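Local coordinates for protein DyP2 (Amycolatopsis sp. ATCC 39116, PDB 4G2C) that probably acts as a haem peroxidase of the dye-decolourising family, using peroxide to oxidise dyes and perhaps lignin-related compounds, at residues 146-151 with 414-419; 351-356 with 428-433; 187-190 with 194-197. One frame throughout, in Å; residues are numbered along the deposited sequence.

The first contact segment met from the N terminus is 146-151, at the end of helix 145-148 in the family's alpha+beta barrel region. Contact 3 follows, closing a loop of just three residues where helix 175-188 turns back into strand 193-205; it is nested within the long loop of 262 residues that contact 1 closes when helix 416-424 returns to 146-151. Before that return, the chain passes residues 351-356 at the end of helix 350-354, which contact 2 later joins to 428-433. Contacts 1 and 2 therefore cross. They meet where Thr419 packs on Thr354, and both border the haem, whereas contact 3 lies about 31 Å from contact 1, centre to centre.

Contact 1. Residues 146-151 with 414-419; sequences EKLADP and NQFEFT. With HEM (protoporphyrin IX containing Fe), chain C; ACT (acetate ion), chain M; ACT (acetate ion), chain B; ACT (acetate ion), chain E.
Leu148 and Phe416 form the tightly packed, buried part of this contact. Methyl CD1 of Leu148 comes to the edge of the Phe416 ring, near its plane, 4.0 Å from CE2, while its other methyl, CD2, faces the first turn of helix 416-424, 4.3 Å from Glu417 CG. A branched leucine suits the place because its two methyls can serve two neighbours. With CG anti to its backbone N (chi1 162°), Phe416 swings its ring out beside the helix, and CE1 meets the haem vinyl carbon CBC obliquely at 3.5 Å. Tyr481 and Arg274 pack on both Leu148 and Phe416.

Two helix ends are thus brought together. The short, weakly bonded helix 145-148 ends in a Schellman motif, with Ala149 at positive phi (58°) and Ala149 N bonded back to Glu146 O; helix 416-424 starts after Gln415 in the N-cap position. Gln415 O is gripped from opposite faces of its plane by Thr419 N and by Thr419 OG1, the latter at 3.0 Å. This arrangement leaves the threonine methyl CG2 to pack on the haem, 3.7 Å from CAC, as befits a residue of the pocket wall.

The solvent side is looser and polar. Extended beyond CG, exposed Lys147 carries NZ across to the buried carboxylate of Glu417, as a long, flexible cation can, crossing that side chain at about a right angle. Lys147 NZ meets Glu417 OE1 from above the carboxylate plane, in a salt bridge of 2.5 Å, a length to be read with caution. The same oxygen bonds to Ser136, which probably helps fix the carboxylate. An acetate (chain M), probably from the crystallisation liquor, lies between the two segments: its O accepts a bond from Lys147 NZ at 3.1 Å, and its methyl lies against Glu417 CB.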
loop_
_atom_site.group_PDB
_atom_site.type_symbol
_atom_site.label_atom_id
_atom_site.label_comp_id
_atom_site.label_asym_id
_atom_site.label_seq_id
_atom_site.Cartn_x
_atom_site.Cartn_y
_atom_site.Cartn_z
ATOM N N GLU A 146 7.077 -10.387 -16.133
ATOM C CA GLU A 146 7.080 -11.839 -16.131
ATOM C C GLU A 146 7.018 -12.419 -14.719
ATOM O O GLU A 146 6.189 -13.281 -14.439
ATOM C CB GLU A 146 8.294 -12.384 -16.879
ATOM C CG GLU A 146 7.936 -13.471 -17.861
ATOM C CD GLU A 146 9.163 -14.174 -18.419
ATOM O OE1 GLU A 146 9.847 -13.586 -19.294
ATOM O OE2 GLU A 146 9.438 -15.318 -17.977
ATOM N N LYS A 147 7.878 -11.954 -13.818
ATOM C CA LYS A 147 7.941 -12.609 -12.512
ATOM C C LYS A 147 6.697 -12.353 -11.636
ATOM O O LYS A 147 6.391 -13.143 -10.736
ATOM C CB LYS A 147 9.228 -12.243 -11.775
ATOM C CG LYS A 147 9.236 -10.842 -11.193
ATOM C CD LYS A 147 10.577 -10.532 -10.538
ATOM C CE LYS A 147 10.613 -9.109 -10.026
ATOM N NZ LYS A 147 11.959 -8.734 -9.488
ATOM N N LEU A 148 5.972 -11.274 -11.925
ATOM C CA LEU A 148 4.773 -10.918 -11.162
ATOM C C LEU A 148 3.504 -11.469 -11.805
ATOM O O LEU A 148 2.406 -11.370 -11.235
ATOM C CB LEU A 148 4.653 -9.394 -11.039
ATOM C CG LEU A 148 5.844 -8.693 -10.384
ATOM C CD1 LEU A 148 5.671 -7.175 -10.409
ATOM C CD2 LEU A 148 6.048 -9.203 -8.960
ATOM N N ALA A 149 3.672 -12.056 -12.989
ATOM C CA ALA A 149 2.560 -12.492 -13.826
ATOM C C ALA A 149 1.628 -11.335 -14.165
ATOM O O ALA A 149 0.417 -11.511 -14.234
ATOM C CB ALA A 149 1.783 -13.672 -13.165
ATOM N N ASP A 150 2.199 -10.148 -14.350
ATOM C CA ASP A 150 1.443 -8.968 -14.777
ATOM C C ASP A 150 0.988 -9.079 -16.233
ATOM O O ASP A 150 1.581 -9.797 -17.038
ATOM C CB ASP A 150 2.304 -7.703 -14.660
ATOM C CG ASP A 150 2.296 -7.104 -13.261
ATOM O OD1 ASP A 150 1.368 -7.402 -12.455
ATOM O OD2 ASP A 150 3.222 -6.320 -12.970
ATOM N N PRO A 151 -0.072 -8.358 -16.583
ATOM C CA PRO A 151 -0.340 -8.258 -18.015
ATOM C C PRO A 151 0.866 -7.636 -18.724
ATOM O O PRO A 151 1.555 -6.795 -18.131
ATOM C CB PRO A 151 -1.560 -7.329 -18.087
ATOM C CG PRO A 151 -1.834 -6.882 -16.644
ATOM C CD PRO A 151 -1.175 -7.855 -15.752
ATOM N N ASN A 414 12.486 -7.778 -1.916
ATOM C CA ASN A 414 12.217 -8.564 -0.712
ATOM C C ASN A 414 10.923 -8.161 -0.022
ATOM O O ASN A 414 10.552 -8.749 0.987
ATOM C CB ASN A 414 13.379 -8.458 0.283
ATOM C CG ASN A 414 13.302 -9.509 1.391
ATOM O OD1 ASN A 414 13.139 -10.705 1.123
ATOM N ND2 ASN A 414 13.413 -9.064 2.636
ATOM N N GLN A 415 10.257 -7.146 -0.562
ATOM C CA GLN A 415 9.090 -6.580 0.092
ATOM C C GLN A 415 7.882 -6.583 -0.847
ATOM O O GLN A 415 7.121 -7.556 -0.838
ATOM C CB GLN A 415 9.393 -5.192 0.681
ATOM C CG GLN A 415 10.098 -5.253 2.031
ATOM C CD GLN A 415 10.483 -3.889 2.550
ATOM O OE1 GLN A 415 11.245 -3.168 1.909
ATOM N NE2 GLN A 415 9.932 -3.511 3.708
ATOM N N PHE A 416 7.703 -5.551 -1.679
ATOM C CA PHE A 416 6.545 -5.606 -2.585
ATOM C C PHE A 416 6.574 -6.837 -3.481
ATOM O O PHE A 416 5.605 -7.584 -3.531
ATOM C CB PHE A 416 6.351 -4.381 -3.479
ATOM C CG PHE A 416 5.442 -4.672 -4.652
ATOM C CD1 PHE A 416 4.069 -4.786 -4.466
ATOM C CD2 PHE A 416 5.970 -4.918 -5.917
ATOM C CE1 PHE A 416 3.229 -5.108 -5.516
ATOM C CE2 PHE A 416 5.139 -5.236 -6.985
ATOM C CZ PHE A 416 3.761 -5.332 -6.784
ATOM N N GLU A 417 7.679 -7.031 -4.204
ATOM C CA GLU A 417 7.771 -8.153 -5.141
ATOM C C GLU A 417 7.720 -9.519 -4.487
ATOM O O GLU A 417 7.121 -10.432 -5.026
ATOM C CB GLU A 417 9.013 -8.049 -6.018
ATOM C CG GLU A 417 9.022 -6.823 -6.914
ATOM C CD GLU A 417 10.212 -6.824 -7.825
ATOM O OE1 GLU A 417 11.228 -7.466 -7.449
ATOM O OE2 GLU A 417 10.120 -6.218 -8.920
ATOM N N PHE A 418 8.372 -9.667 -3.337
ATOM C CA PHE A 418 8.277 -10.902 -2.570
ATOM C C PHE A 418 6.802 -11.203 -2.276
ATOM O O PHE A 418 6.303 -12.309 -2.531
ATOM C CB PHE A 418 9.075 -10.768 -1.252
ATOM C CG PHE A 418 9.438 -12.088 -0.612
ATOM C CD1 PHE A 418 8.564 -12.719 0.268
ATOM C CD2 PHE A 418 10.656 -12.703 -0.898
ATOM C CE1 PHE A 418 8.902 -13.944 0.866
ATOM C CE2 PHE A 418 11.004 -13.927 -0.319
ATOM C CZ PHE A 418 10.119 -14.548 0.566
ATOM N N THR A 419 6.101 -10.211 -1.731
ATOM C CA THR A 419 4.717 -10.391 -1.280
ATOM C C THR A 419 3.797 -10.765 -2.446
ATOM O O THR A 419 2.974 -11.683 -2.345
ATOM C CB THR A 419 4.200 -9.118 -0.581
ATOM O OG1 THR A 419 4.943 -8.905 0.634
ATOM C CG2 THR A 419 2.711 -9.221 -0.268
HETATM C CHA HEM C . -4.557 -5.359 3.790
HETATM C CHB HEM C . -7.490 -4.721 -0.033
HETATM C CHC HEM C . -3.668 -4.653 -3.030
HETATM C CHD HEM C . -0.865 -6.067 0.654
HETATM C C1A HEM C . -5.683 -5.175 3.024
HETATM C C2A HEM C . -7.034 -5.072 3.534
HETATM C C3A HEM C . -7.835 -4.891 2.476
HETATM C C4A HEM C . -7.025 -4.873 1.270
HETATM C CMA HEM C . -9.364 -4.729 2.509
HETATM C CAA HEM C . -7.433 -5.155 5.034
HETATM C CBA HEM C . -7.274 -3.775 5.679
HETATM C CGA HEM C . -5.862 -3.533 6.161
HETATM O O1A HEM C . -5.319 -4.347 6.931
HETATM O O2A HEM C . -5.253 -2.512 5.780
HETATM C C1B HEM C . -6.734 -4.652 -1.194
HETATM C C2B HEM C . -7.210 -4.432 -2.559
HETATM C C3B HEM C . -6.136 -4.415 -3.373
HETATM C C4B HEM C . -4.956 -4.601 -2.565
HETATM C CMB HEM C . -8.697 -4.276 -2.969
HETATM C CAB HEM C . -6.070 -4.200 -4.902
HETATM C CBB HEM C . -7.073 -3.610 -5.557
HETATM C C1C HEM C . -2.589 -5.108 -2.304
HETATM C C2C HEM C . -1.286 -5.463 -2.844
HETATM C C3C HEM C . -0.511 -5.837 -1.813
HETATM C C4C HEM C . -1.300 -5.736 -0.602
HETATM C CMC HEM C . -0.868 -5.377 -4.340
HETATM C CAC HEM C . 0.952 -6.342 -1.869
HETATM C CBC HEM C . 1.478 -6.837 -3.000
HETATM C C1D HEM C . -1.574 -5.953 1.831
HETATM C C2D HEM C . -0.990 -6.093 3.139
HETATM C C3D HEM C . -2.148 -5.851 4.096
HETATM C C4D HEM C . -3.304 -5.612 3.291
HETATM C CMD HEM C . 0.480 -6.399 3.475
HETATM C CAD HEM C . -2.127 -5.897 5.611
HETATM C CBD HEM C . -2.081 -7.375 5.938
HETATM C CGD HEM C . -1.908 -7.424 7.430
HETATM O O1D HEM C . -0.915 -6.828 7.924
HETATM O O2D HEM C . -2.794 -8.016 8.102
HETATM N NA HEM C . -5.709 -5.041 1.655
HETATM N NB HEM C . -5.357 -4.745 -1.250
HETATM N NC HEM C . -2.562 -5.290 -0.930
HETATM N ND HEM C . -2.929 -5.672 1.968
HETATM FE FE HEM C . -4.237 -5.359 0.304
HETATM C C ACT M . 11.329 -11.561 -6.264
HETATM O O ACT M . 11.396 -11.006 -7.398
HETATM O OXT ACT M . 11.873 -12.685 -6.130
HETATM C CH3 ACT M . 10.656 -10.922 -5.101
HETATM C C ACT B . 12.424 -6.352 -12.201
HETATM O O ACT B . 12.267 -5.086 -12.168
HETATM O OXT ACT B . 11.924 -7.016 -11.260
HETATM C CH3 ACT B . 13.184 -7.065 -13.294
HETATM C C ACT E . 13.747 -5.539 4.478
HETATM O O ACT E . 13.940 -5.905 5.671
HETATM O OXT ACT E . 13.437 -6.398 3.610
HETATM C CH3 ACT E . 13.876 -4.107 4.096
#

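Contact 2. Residues 351-356 with 428-433; sequences IRKTNP and AFPFPP. With HEM (protoporphyrin IX containing Fe), chain C.
Lys353 O lies at the edge of the Phe429 ring, in plane, 3.7 Å from CE2, while Pro356 CG comes in obliquely, 3.5 Å from both CE2 and CZ. One face is covered by the next residue, Pro430, whose CB sits 3.8 Å above the ring centre. The cis peptide before Pro430 folds the proline back on the ring, and rigid prolines suit both places as compact apolar partners for an aromatic. Trp423 also stacks with Phe429.

Lys353 is bent at chi2 and chi3 (-71° and -77°), which curls the chain so that CD rests on Pro430 CD and NZ reaches Phe429 O at 2.6 Å. The donor is tilted 27° from the carbonyl plane. Gly439 O takes a second bond, and Trp423 O a weak one. A leucine in its place would probably leave the Phe429 and Gly439 carbonyls without their donor and free the loop to shift.

On the haem side, Asn355 ND2 binds propionate oxygen O1D at 3.0 Å, nearly straight. The ammonium of Lys353, buried and met by backbone carbonyls, probably has its charge eased by their dipoles, and its bonds tie the loop 428-433 to the helix end beside the haem.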
loop_
_atom_site.group_PDB
_atom_site.type_symbol
_atom_site.label_atom_id
_atom_site.label_comp_id
_atom_site.label_asym_id
_atom_site.label_seq_id
_atom_site.Cartn_x
_atom_site.Cartn_y
_atom_site.Cartn_z
ATOM N N ILE A 351 -5.350 -10.940 3.511
ATOM C CA ILE A 351 -4.442 -10.454 4.545
ATOM C C ILE A 351 -3.570 -11.566 5.134
ATOM O O ILE A 351 -2.476 -11.296 5.644
ATOM C CB ILE A 351 -5.192 -9.685 5.682
ATOM C CG1 ILE A 351 -6.085 -10.624 6.513
ATOM C CG2 ILE A 351 -5.997 -8.520 5.101
ATOM C CD1 ILE A 351 -6.674 -9.947 7.779
ATOM N N ARG A 352 -4.043 -12.812 5.055
ATOM C CA ARG A 352 -3.296 -13.945 5.600
ATOM C C ARG A 352 -2.200 -14.359 4.614
ATOM O O ARG A 352 -1.083 -14.671 5.023
ATOM C CB ARG A 352 -4.225 -15.128 5.940
ATOM C CG ARG A 352 -3.528 -16.243 6.752
ATOM C CD ARG A 352 -4.490 -17.334 7.297
ATOM N NE ARG A 352 -3.764 -18.353 8.058
ATOM C CZ ARG A 352 -4.279 -19.093 9.040
ATOM N NH1 ARG A 352 -5.549 -18.953 9.402
ATOM N NH2 ARG A 352 -3.510 -19.977 9.667
ATOM N N LYS A 353 -2.532 -14.348 3.323
ATOM C CA LYS A 353 -1.561 -14.516 2.243
ATOM C C LYS A 353 -0.451 -13.454 2.365
ATOM O O LYS A 353 0.732 -13.767 2.258
ATOM C CB LYS A 353 -2.230 -14.375 0.862
ATOM C CG LYS A 353 -3.124 -15.535 0.377
ATOM C CD LYS A 353 -2.348 -16.832 0.001
ATOM C CE LYS A 353 -1.676 -16.729 -1.354
ATOM N NZ LYS A 353 -1.043 -17.986 -1.838
ATOM N N THR A 354 -0.840 -12.205 2.602
ATOM C CA THR A 354 0.103 -11.095 2.519
ATOM C C THR A 354 0.760 -10.747 3.861
ATOM O O THR A 354 1.725 -9.989 3.918
ATOM C CB THR A 354 -0.556 -9.858 1.909
ATOM O OG1 THR A 354 -1.602 -9.399 2.770
ATOM C CG2 THR A 354 -1.146 -10.213 0.547
ATOM N N ASN A 355 0.220 -11.301 4.935
ATOM C CA ASN A 355 0.861 -11.245 6.241
ATOM C C ASN A 355 0.348 -12.375 7.113
ATOM O O ASN A 355 -0.628 -12.212 7.857
ATOM C CB ASN A 355 0.640 -9.898 6.932
ATOM C CG ASN A 355 1.284 -9.842 8.307
ATOM O OD1 ASN A 355 1.987 -10.776 8.705
ATOM N ND2 ASN A 355 1.058 -8.743 9.040
ATOM N N PRO A 356 1.004 -13.533 7.015
ATOM C CA PRO A 356 0.729 -14.699 7.853
ATOM C C PRO A 356 1.005 -14.454 9.343
ATOM O O PRO A 356 0.690 -15.322 10.149
ATOM C CB PRO A 356 1.719 -15.759 7.326
ATOM C CG PRO A 356 2.208 -15.244 6.006
ATOM C CD PRO A 356 2.146 -13.751 6.106
ATOM N N ALA A 428 1.301 -22.485 -3.181
ATOM C CA ALA A 428 1.765 -23.260 -2.027
ATOM C C ALA A 428 1.717 -22.525 -0.675
ATOM O O ALA A 428 1.804 -23.162 0.377
ATOM C CB ALA A 428 3.166 -23.791 -2.276
ATOM N N PHE A 429 1.583 -21.199 -0.702
ATOM C CA PHE A 429 1.792 -20.389 0.499
ATOM C C PHE A 429 0.491 -19.803 0.998
ATOM O O PHE A 429 -0.377 -19.464 0.198
ATOM C CB PHE A 429 2.789 -19.265 0.195
ATOM C CG PHE A 429 3.239 -18.505 1.402
ATOM C CD1 PHE A 429 4.305 -18.965 2.165
ATOM C CD2 PHE A 429 2.598 -17.323 1.778
ATOM C CE1 PHE A 429 4.722 -18.271 3.284
ATOM C CE2 PHE A 429 3.021 -16.604 2.899
ATOM C CZ PHE A 429 4.085 -17.075 3.647
ATOM N N PRO A 430 0.336 -19.706 2.329
ATOM C CA PRO A 430 1.284 -20.214 3.333
ATOM C C PRO A 430 1.131 -21.732 3.541
ATOM O O PRO A 430 0.197 -22.331 2.999
ATOM C CB PRO A 430 0.869 -19.464 4.603
ATOM C CG PRO A 430 -0.607 -19.303 4.451
ATOM C CD PRO A 430 -0.837 -19.070 2.958
ATOM N N PHE A 431 2.034 -22.349 4.301
ATOM C CA PHE A 431 2.050 -23.814 4.406
ATOM C C PHE A 431 1.005 -24.292 5.389
ATOM O O PHE A 431 1.102 -24.003 6.579
ATOM C CB PHE A 431 3.419 -24.309 4.862
ATOM C CG PHE A 431 4.521 -24.029 3.885
ATOM C CD1 PHE A 431 4.245 -23.476 2.650
ATOM C CD2 PHE A 431 5.826 -24.343 4.195
ATOM C CE1 PHE A 431 5.262 -23.221 1.738
ATOM C CE2 PHE A 431 6.855 -24.095 3.289
ATOM C CZ PHE A 431 6.571 -23.537 2.057
ATOM N N PRO A 432 -0.016 -25.010 4.906
ATOM C CA PRO A 432 -0.960 -25.557 5.893
ATOM C C PRO A 432 -0.319 -26.755 6.581
ATOM O O PRO A 432 0.569 -27.378 5.994
ATOM C CB PRO A 432 -2.158 -26.012 5.046
ATOM C CG PRO A 432 -1.890 -25.507 3.631
ATOM C CD PRO A 432 -0.419 -25.282 3.517
ATOM N N PRO A 433 -0.752 -27.071 7.810
ATOM C CA PRO A 433 -0.191 -28.241 8.508
ATOM C C PRO A 433 -0.338 -29.555 7.716
ATOM O O PRO A 433 0.510 -30.421 7.871
ATOM C CB PRO A 433 -0.987 -28.300 9.829
ATOM C CG PRO A 433 -1.489 -26.891 10.039
ATOM C CD PRO A 433 -1.741 -26.344 8.631
HETATM C CHA HEM C . -4.557 -5.359 3.790
HETATM C CHB HEM C . -7.490 -4.721 -0.033
HETATM C CHC HEM C . -3.668 -4.653 -3.030
HETATM C CHD HEM C . -0.865 -6.067 0.654
HETATM C C1A HEM C . -5.683 -5.175 3.024
HETATM C C2A HEM C . -7.034 -5.072 3.534
HETATM C C3A HEM C . -7.835 -4.891 2.476
HETATM C C4A HEM C . -7.025 -4.873 1.270
HETATM C CMA HEM C . -9.364 -4.729 2.509
HETATM C CAA HEM C . -7.433 -5.155 5.034
HETATM C CBA HEM C . -7.274 -3.775 5.679
HETATM C CGA HEM C . -5.862 -3.533 6.161
HETATM O O1A HEM C . -5.319 -4.347 6.931
HETATM O O2A HEM C . -5.253 -2.512 5.780
HETATM C C1B HEM C . -6.734 -4.652 -1.194
HETATM C C2B HEM C . -7.210 -4.432 -2.559
HETATM C C3B HEM C . -6.136 -4.415 -3.373
HETATM C C4B HEM C . -4.956 -4.601 -2.565
HETATM C CMB HEM C . -8.697 -4.276 -2.969
HETATM C CAB HEM C . -6.070 -4.200 -4.902
HETATM C CBB HEM C . -7.073 -3.610 -5.557
HETATM C C1C HEM C . -2.589 -5.108 -2.304
HETATM C C2C HEM C . -1.286 -5.463 -2.844
HETATM C C3C HEM C . -0.511 -5.837 -1.813
HETATM C C4C HEM C . -1.300 -5.736 -0.602
HETATM C CMC HEM C . -0.868 -5.377 -4.340
HETATM C CAC HEM C . 0.952 -6.342 -1.869
HETATM C CBC HEM C . 1.478 -6.837 -3.000
HETATM C C1D HEM C . -1.574 -5.953 1.831
HETATM C C2D HEM C . -0.990 -6.093 3.139
HETATM C C3D HEM C . -2.148 -5.851 4.096
HETATM C C4D HEM C . -3.304 -5.612 3.291
HETATM C CMD HEM C . 0.480 -6.399 3.475
HETATM C CAD HEM C . -2.127 -5.897 5.611
HETATM C CBD HEM C . -2.081 -7.375 5.938
HETATM C CGD HEM C . -1.908 -7.424 7.430
HETATM O O1D HEM C . -0.915 -6.828 7.924
HETATM O O2D HEM C . -2.794 -8.016 8.102
HETATM N NA HEM C . -5.709 -5.041 1.655
HETATM N NB HEM C . -5.357 -4.745 -1.250
HETATM N NC HEM C . -2.562 -5.290 -0.930
HETATM N ND HEM C . -2.929 -5.672 1.968
HETATM FE FE HEM C . -4.237 -5.359 0.304
#

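Contact 3. Residues 187-190 with 194-197; sequences ALRP and TVVG
Arg189 reaches from the end of helix 175-188 towards Thr194 and Val195 of strand 193-205, and its side chain carries this small surface contact. CB points toward the strand but is still about 6.8 Å from Val195 CG2. With CG anti to the backbone N (chi1 -168°) and the next bond also extended, the chain runs straight out: Arg189 CG is 5.9 Å from Val195 CG2, and CD comes to 4.5 Å from that same methyl carbon. This is a loose apolar touch of arginine stem on valine methyl.

At CD the chain bends (chi3 52°), which turns the guanidinium towards Val193 and Thr194. NE stays beside the valine methyl, 4.5 Å from Val195 CG2, and CZ still lies 4.7 Å from it. Beyond CZ the group forks. NH1 comes obliquely to Thr194 CA, a loose approach at 4.4 Å, while its hydrogen bond goes to Val193 O. NH2 forms a salt bridge with Glu186, one turn back in the helix. Arginine suits the position because it combines a long apolar stem with a head that can address a helix carboxylate and a strand carbonyl together.

Pro190 packs, with Arg189, on Phe83 of helix 77-88. Across the turn, Thr194 pairs by its backbone with Gly73 of strand 66-74, and Val196 and Gly197 both face Phe71 in a classic beta bulge. The arginine therefore sits at a helix-to-strand turn of the alpha+beta barrel domain, between helix 77-88 and the beginning of strand 193-205, next to strand 66-74 in the antiparallel sheet.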
loop_
_atom_site.group_PDB
_atom_site.type_symbol
_atom_site.label_atom_id
_atom_site.label_comp_id
_atom_site.label_asym_id
_atom_site.label_seq_id
_atom_site.Cartn_x
_atom_site.Cartn_y
_atom_site.Cartn_z
ATOM N N ALA A 187 4.024 26.834 -12.114
ATOM C CA ALA A 187 4.831 28.041 -12.186
ATOM C C ALA A 187 6.307 27.718 -12.422
ATOM O O ALA A 187 6.959 28.354 -13.259
ATOM C CB ALA A 187 4.661 28.869 -10.910
ATOM N N LEU A 188 6.821 26.722 -11.696
ATOM C CA LEU A 188 8.241 26.348 -11.749
ATOM C C LEU A 188 8.614 25.435 -12.919
ATOM O O LEU A 188 9.799 25.197 -13.181
ATOM C CB LEU A 188 8.668 25.671 -10.442
ATOM C CG LEU A 188 8.680 26.519 -9.167
ATOM C CD1 LEU A 188 8.969 25.645 -7.950
ATOM C CD2 LEU A 188 9.702 27.651 -9.266
ATOM N N ARG A 189 7.620 24.907 -13.620
ATOM C CA ARG A 189 7.922 23.870 -14.599
ATOM C C ARG A 189 8.349 24.408 -15.962
ATOM O O ARG A 189 7.601 25.137 -16.613
ATOM C CB ARG A 189 6.759 22.898 -14.751
ATOM C CG ARG A 189 7.132 21.661 -15.528
ATOM C CD ARG A 189 5.907 20.830 -15.821
ATOM N NE ARG A 189 4.867 21.645 -16.441
ATOM C CZ ARG A 189 4.741 21.825 -17.754
ATOM N NH1 ARG A 189 5.586 21.240 -18.594
ATOM N NH2 ARG A 189 3.765 22.587 -18.232
ATOM N N PRO A 190 9.562 24.037 -16.398
ATOM C CA PRO A 190 10.055 24.390 -17.732
ATOM C C PRO A 190 9.410 23.499 -18.790
ATOM O O PRO A 190 8.888 22.422 -18.472
ATOM C CB PRO A 190 11.546 24.084 -17.632
ATOM C CG PRO A 190 11.601 22.927 -16.658
ATOM C CD PRO A 190 10.530 23.217 -15.649
ATOM N N THR A 194 8.046 17.451 -19.271
ATOM C CA THR A 194 6.697 17.164 -19.698
ATOM C C THR A 194 5.948 16.321 -18.674
ATOM O O THR A 194 6.540 15.574 -17.876
ATOM C CB THR A 194 6.686 16.453 -21.051
ATOM O OG1 THR A 194 7.605 15.354 -21.006
ATOM C CG2 THR A 194 7.118 17.426 -22.166
ATOM N N VAL A 195 4.634 16.477 -18.695
ATOM C CA VAL A 195 3.758 15.605 -17.958
ATOM C C VAL A 195 3.287 14.497 -18.886
ATOM O O VAL A 195 2.466 14.737 -19.765
ATOM C CB VAL A 195 2.539 16.376 -17.481
ATOM C CG1 VAL A 195 1.621 15.447 -16.707
ATOM C CG2 VAL A 195 2.978 17.565 -16.648
ATOM N N VAL A 196 3.797 13.287 -18.696
ATOM C CA VAL A 196 3.435 12.189 -19.578
ATOM C C VAL A 196 2.162 11.499 -19.126
ATOM O O VAL A 196 1.588 10.699 -19.868
ATOM C CB VAL A 196 4.556 11.136 -19.673
ATOM C CG1 VAL A 196 5.923 11.781 -19.478
ATOM C CG2 VAL A 196 4.340 10.034 -18.653
ATOM N N GLY A 197 1.721 11.802 -17.908
ATOM C CA GLY A 197 0.559 11.139 -17.339
ATOM C C GLY A 197 0.146 11.721 -16.009
ATOM O O GLY A 197 0.969 12.295 -15.296
#